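Local coordinates for protein sialyltransferase 0160 (Photobacterium damselae, PDB 4R84) that probably transfers sialic acid from its CMP-activated donor to galactoside acceptors in α-2,6 linkage, using a GT-B type glycosyltransferase fold, at residues Y123-A127 / S128-L132; L232-G236 / S237-V241. One frame throughout, in Å; residues are numbered along the deposited sequence.

Interaction 1: Y123-A127 / S128-L132; sequences YIDHA and SLPSL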
loop_
_atom_site.group_PDB
_atom_site.type_symbol
_atom_site.label_atom_id
_atom_site.label_comp_id
_atom_site.label_asym_id
_atom_site.label_seq_id
_atom_site.Cartn_x
_atom_site.Cartn_y
_atom_site.Cartn_z
ATOM N N TYR A 123 7.772 -4.990 -4.887
ATOM C CA TYR A 123 6.574 -5.071 -4.051
ATOM C C TYR A 123 6.443 -6.460 -3.459
ATOM O O TYR A 123 6.466 -7.434 -4.190
ATOM C CB TYR A 123 5.328 -4.739 -4.888
ATOM C CG TYR A 123 5.323 -3.334 -5.422
ATOM C CD1 TYR A 123 5.998 -3.006 -6.612
ATOM C CD2 TYR A 123 4.669 -2.339 -4.746
ATOM C CE1 TYR A 123 5.991 -1.696 -7.094
ATOM C CE2 TYR A 123 4.649 -1.043 -5.206
ATOM C CZ TYR A 123 5.332 -0.725 -6.380
ATOM O OH TYR A 123 5.302 0.570 -6.830
ATOM N N ILE A 124 6.317 -6.548 -2.130
ATOM C CA ILE A 124 6.225 -7.846 -1.465
ATOM C C ILE A 124 5.191 -7.792 -0.357
ATOM O O ILE A 124 5.309 -6.956 0.539
ATOM C CB ILE A 124 7.562 -8.275 -0.854
ATOM C CG1 ILE A 124 8.686 -8.184 -1.886
ATOM C CG2 ILE A 124 7.461 -9.717 -0.298
ATOM C CD1 ILE A 124 10.053 -8.098 -1.260
ATOM N N ASP A 125 4.185 -8.658 -0.413
ATOM C CA ASP A 125 3.182 -8.697 0.661
ATOM C C ASP A 125 2.403 -9.991 0.631
ATOM O O ASP A 125 2.134 -10.539 -0.431
ATOM C CB ASP A 125 2.205 -7.533 0.554
ATOM C CG ASP A 125 1.178 -7.531 1.682
ATOM O OD1 ASP A 125 1.565 -7.784 2.841
ATOM O OD2 ASP A 125 -0.004 -7.266 1.403
ATOM N N HIS A 126 2.009 -10.451 1.814
ATOM C CA HIS A 126 1.234 -11.670 1.917
ATOM C C HIS A 126 -0.163 -11.382 2.475
ATOM O O HIS A 126 -0.967 -12.290 2.623
ATOM C CB HIS A 126 1.947 -12.679 2.819
ATOM C CG HIS A 126 1.964 -12.287 4.264
ATOM N ND1 HIS A 126 2.748 -11.260 4.751
ATOM C CD2 HIS A 126 1.284 -12.779 5.329
ATOM C CE1 HIS A 126 2.555 -11.143 6.052
ATOM N NE2 HIS A 126 1.668 -12.048 6.427
ATOM N N ALA A 127 -0.442 -10.123 2.775
ATOM C CA ALA A 127 -1.727 -9.744 3.361
ATOM C C ALA A 127 -2.615 -9.045 2.321
ATOM O O ALA A 127 -2.551 -9.362 1.128
ATOM C CB ALA A 127 -1.510 -8.854 4.570
ATOM N N SER A 128 -3.477 -8.137 2.770
ATOM C CA SER A 128 -4.373 -7.451 1.845
ATOM C C SER A 128 -4.085 -5.972 1.753
ATOM O O SER A 128 -3.862 -5.442 0.666
ATOM C CB SER A 128 -5.837 -7.640 2.255
ATOM O OG SER A 128 -6.278 -8.942 1.942
ATOM N N LEU A 129 -4.123 -5.316 2.899
ATOM C CA LEU A 129 -4.046 -3.861 2.962
ATOM C C LEU A 129 -2.753 -3.289 2.326
ATOM O O LEU A 129 -2.840 -2.399 1.478
ATOM C CB LEU A 129 -4.195 -3.407 4.431
ATOM C CG LEU A 129 -4.288 -1.889 4.596
ATOM C CD1 LEU A 129 -5.340 -1.325 3.643
ATOM C CD2 LEU A 129 -4.589 -1.552 6.056
ATOM N N PRO A 130 -1.569 -3.832 2.672
ATOM C CA PRO A 130 -0.372 -3.324 1.980
ATOM C C PRO A 130 -0.444 -3.518 0.478
ATOM O O PRO A 130 -0.117 -2.605 -0.275
ATOM C CB PRO A 130 0.768 -4.150 2.598
ATOM C CG PRO A 130 0.232 -4.513 3.985
ATOM C CD PRO A 130 -1.213 -4.818 3.713
ATOM N N SER A 131 -0.908 -4.677 0.030
ATOM C CA SER A 131 -1.003 -4.910 -1.418
ATOM C C SER A 131 -1.969 -3.932 -2.103
ATOM O O SER A 131 -1.682 -3.445 -3.193
ATOM C CB SER A 131 -1.438 -6.351 -1.705
ATOM O OG SER A 131 -0.507 -7.263 -1.158
ATOM N N LEU A 132 -3.105 -3.643 -1.467
ATOM C CA LEU A 132 -4.093 -2.741 -2.043
ATOM C C LEU A 132 -3.553 -1.308 -2.131
ATOM O O LEU A 132 -3.747 -0.627 -3.138
ATOM C CB LEU A 132 -5.395 -2.776 -1.234
ATOM C CG LEU A 132 -6.142 -4.120 -1.259
ATOM C CD1 LEU A 132 -7.279 -4.100 -0.242
ATOM C CD2 LEU A 132 -6.704 -4.385 -2.638
HETATM O O HOH W 1 -1.349 -9.898 -1.025
#

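Interaction 2: L232-G236 / S237-V241; sequences LYDDG and SSEYV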
loop_
_atom_site.group_PDB
_atom_site.type_symbol
_atom_site.label_atom_id
_atom_site.label_comp_id
_atom_site.label_asym_id
_atom_site.label_seq_id
_atom_site.Cartn_x
_atom_site.Cartn_y
_atom_site.Cartn_z
ATOM N N LEU A 232 6.675 1.172 4.073
ATOM C CA LEU A 232 6.170 0.071 4.883
ATOM C C LEU A 232 4.719 0.338 5.245
ATOM O O LEU A 232 4.368 1.460 5.601
ATOM C CB LEU A 232 7.024 -0.098 6.147
ATOM C CG LEU A 232 8.517 -0.304 5.877
ATOM C CD1 LEU A 232 9.278 -0.432 7.184
ATOM C CD2 LEU A 232 8.778 -1.536 5.003
ATOM N N TYR A 233 3.876 -0.681 5.102
ATOM C CA TYR A 233 2.442 -0.540 5.357
ATOM C C TYR A 233 1.981 -1.510 6.429
ATOM O O TYR A 233 2.275 -2.702 6.362
ATOM C CB TYR A 233 1.631 -0.799 4.079
ATOM C CG TYR A 233 2.007 0.101 2.911
ATOM C CD1 TYR A 233 3.137 -0.174 2.139
ATOM C CD2 TYR A 233 1.236 1.207 2.578
ATOM C CE1 TYR A 233 3.487 0.634 1.060
ATOM C CE2 TYR A 233 1.589 2.036 1.493
ATOM C CZ TYR A 233 2.711 1.741 0.756
ATOM O OH TYR A 233 3.064 2.542 -0.304
ATOM N N ASP A 234 1.238 -1.015 7.412
ATOM C CA ASP A 234 0.551 -1.920 8.338
ATOM C C ASP A 234 -0.343 -2.873 7.582
ATOM O O ASP A 234 -0.979 -2.466 6.618
ATOM C CB ASP A 234 -0.337 -1.150 9.315
ATOM C CG ASP A 234 0.440 -0.382 10.342
ATOM O OD1 ASP A 234 1.590 -0.756 10.641
ATOM O OD2 ASP A 234 -0.128 0.605 10.859
ATOM N N ASP A 235 -0.440 -4.125 8.018
ATOM C CA ASP A 235 -1.419 -4.994 7.364
ATOM C C ASP A 235 -2.735 -5.079 8.125
ATOM O O ASP A 235 -3.724 -5.569 7.597
ATOM C CB ASP A 235 -0.858 -6.384 7.092
ATOM C CG ASP A 235 -0.440 -7.114 8.324
ATOM O OD1 ASP A 235 -0.533 -6.550 9.426
ATOM O OD2 ASP A 235 -0.012 -8.279 8.167
ATOM N N GLY A 236 -2.742 -4.640 9.376
ATOM C CA GLY A 236 -3.972 -4.630 10.138
ATOM C C GLY A 236 -3.774 -4.514 11.629
ATOM O O GLY A 236 -2.907 -3.798 12.096
ATOM N N SER A 237 -4.596 -5.227 12.383
ATOM C CA SER A 237 -4.575 -5.081 13.827
ATOM C C SER A 237 -3.285 -5.597 14.458
ATOM O O SER A 237 -2.908 -5.157 15.537
ATOM C CB SER A 237 -5.791 -5.791 14.423
ATOM O OG SER A 237 -5.800 -7.151 14.043
ATOM N N SER A 238 -2.595 -6.505 13.772
ATOM C CA SER A 238 -1.451 -7.186 14.367
ATOM C C SER A 238 -0.330 -6.223 14.788
ATOM O O SER A 238 0.249 -6.406 15.854
ATOM C CB SER A 238 -0.917 -8.252 13.403
ATOM O OG SER A 238 0.456 -8.066 13.119
ATOM N N GLU A 239 -0.062 -5.188 13.991
ATOM C CA GLU A 239 0.960 -4.203 14.349
ATOM C C GLU A 239 0.586 -3.453 15.625
ATOM O O GLU A 239 1.456 -3.021 16.366
ATOM C CB GLU A 239 1.191 -3.196 13.218
ATOM C CG GLU A 239 2.115 -3.705 12.099
ATOM C CD GLU A 239 1.352 -4.362 10.951
ATOM O OE1 GLU A 239 0.121 -4.570 11.094
ATOM O OE2 GLU A 239 1.982 -4.668 9.905
ATOM N N TYR A 240 -0.710 -3.274 15.858
ATOM C CA TYR A 240 -1.190 -2.505 17.011
ATOM C C TYR A 240 -1.172 -3.356 18.270
ATOM O O TYR A 240 -0.793 -2.876 19.327
ATOM C CB TYR A 240 -2.595 -1.929 16.704
ATOM C CG TYR A 240 -2.408 -0.916 15.606
ATOM C CD1 TYR A 240 -2.289 -1.326 14.277
ATOM C CD2 TYR A 240 -2.226 0.438 15.896
ATOM C CE1 TYR A 240 -2.024 -0.419 13.267
ATOM C CE2 TYR A 240 -1.980 1.353 14.889
ATOM C CZ TYR A 240 -1.874 0.920 13.575
ATOM O OH TYR A 240 -1.606 1.806 12.551
ATOM N N VAL A 241 -1.528 -4.629 18.136
ATOM C CA VAL A 241 -1.395 -5.569 19.236
ATOM C C VAL A 241 0.070 -5.679 19.653
ATOM O O VAL A 241 0.381 -5.729 20.844
ATOM C CB VAL A 241 -1.948 -6.963 18.868
ATOM C CG1 VAL A 241 -1.599 -7.977 19.950
ATOM C CG2 VAL A 241 -3.462 -6.896 18.691
HETATM O O HOH W 2 -3.209 -7.699 11.014
#

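Interaction 1: Y123-A127 / S128-L132
Asp125 reaches from the end of its strand into the first turn of the following helix, where Ser131 and Pro130 receive it. Its CG stands anti to the backbone N (chi1 -178°), which carries the carboxylate forward over the helix start. At the root, Asp125 CB already lies 3.2 Å from Ser131 OG. Next along, Asp125 CG packs against the proline ring, 3.5 Å from Pro130 CB, and the two side chains cross at about a right angle. The two oxygens then divide the work. OD2 accepts a short bond from the hydroxyl, Ser131 OG to Asp125 OD2 2.6 Å, through the anti lone pair; a weak second bond comes from the amide, Ser131 N to Asp125 OD2 3.1 Å. Asp125 OD1 turns back to its own loop and accepts from Ala127 N at 3.1 Å, from above the carboxylate plane (59° out of it), which makes an Asx turn. Asn204 also donates to OD1, so both oxygens are engaged, and the N-terminal end of the helix would probably favour a negative charge here.

A water bridges the turn, donating to Ala127 O at 2.5 Å and to Ser131 OG at 2.8 Å. The Ser131 hydroxyl thus donates to Asp125 and accepts from the water. Ala127 CB rests loosely near Pro130 CD. Ser128, at the bend, has its OG hydrogen-bonded to Ser432 and touches the bound donor analogue.

This is the strand-loop-helix corner of a β-α-β unit: strand 106-125 runs into helix 129-144, and strand 149-154, which bonds to Asp125 through its backbone and packs Trp154 on Asp125 and Ser131, lies alongside. Strand 197-204 borders strand 106-125 as well.

Interaction 2: L232-G236 / S237-V241
The Tyr240 ring and the Asp234 carboxylate stand almost at right angles, their planes 79° apart. Gly236 O lies at the ring edge, in its plane, 3.4 Å from Tyr240 CD1. The hydroxyl donates a short bond, Tyr240 OH to Asp234 OD2 2.5 Å, meeting the oxygen nearly head-on along the C-O bond; Leu295 N also bonds to this OD2, and Arg296 N to the hydroxyl.

The other flat group is the Glu239 carboxylate, whose chain bends at chi2 (92°) to bring it back to the loop that precedes its helix. Asp235 N donates to Glu239 OE2 at 3.1 Å, on the syn side and 33° out of the carboxylate plane, while Gly236 N gives a weak bond to OE1. Asp234 OD1 packs on the Glu239 CG methylene at 3.3 Å. A second acid comes closer, Asp235 OD1 to Glu239 OE1 2.7 Å, with those carboxylate planes nearly perpendicular. The far oxygen of Asp235 is held by Asn204, and Ala206 N donates to Glu239 OE2. Asp234-Asp235-Gly236 fits the D/E-D/E-G signature of bacterial sialyltransferases.

Strand 225-233 thus turns into helix 237-246 between neighbours: strand 290-294 brings Phe294 against Asp234 and Tyr240, and helix 483-490 packs on Ser237, Tyr240 and Val241.

Along the chain, interaction 1 comes first, closing the tight turn between strand 106-125 and helix 129-144. Interaction 2 follows about a hundred residues later, at the turn from strand 225-233 into helix 237-246. The two are in series, neither nesting nor crossing. In space they meet: the Pro130 ring packs on the backbone of Tyr233 and Asp234, with Pro130 CG 3.5 Å from Asp234 O, and Ala127 touches Asp235. Asn204, at the end of strand 197-204, which lies between them, donates to both Asp125 and Asp235. Together the turns join the ends of two strands of one sheet that flank strand 197-204, beside the bound CMP-sialic acid analogue.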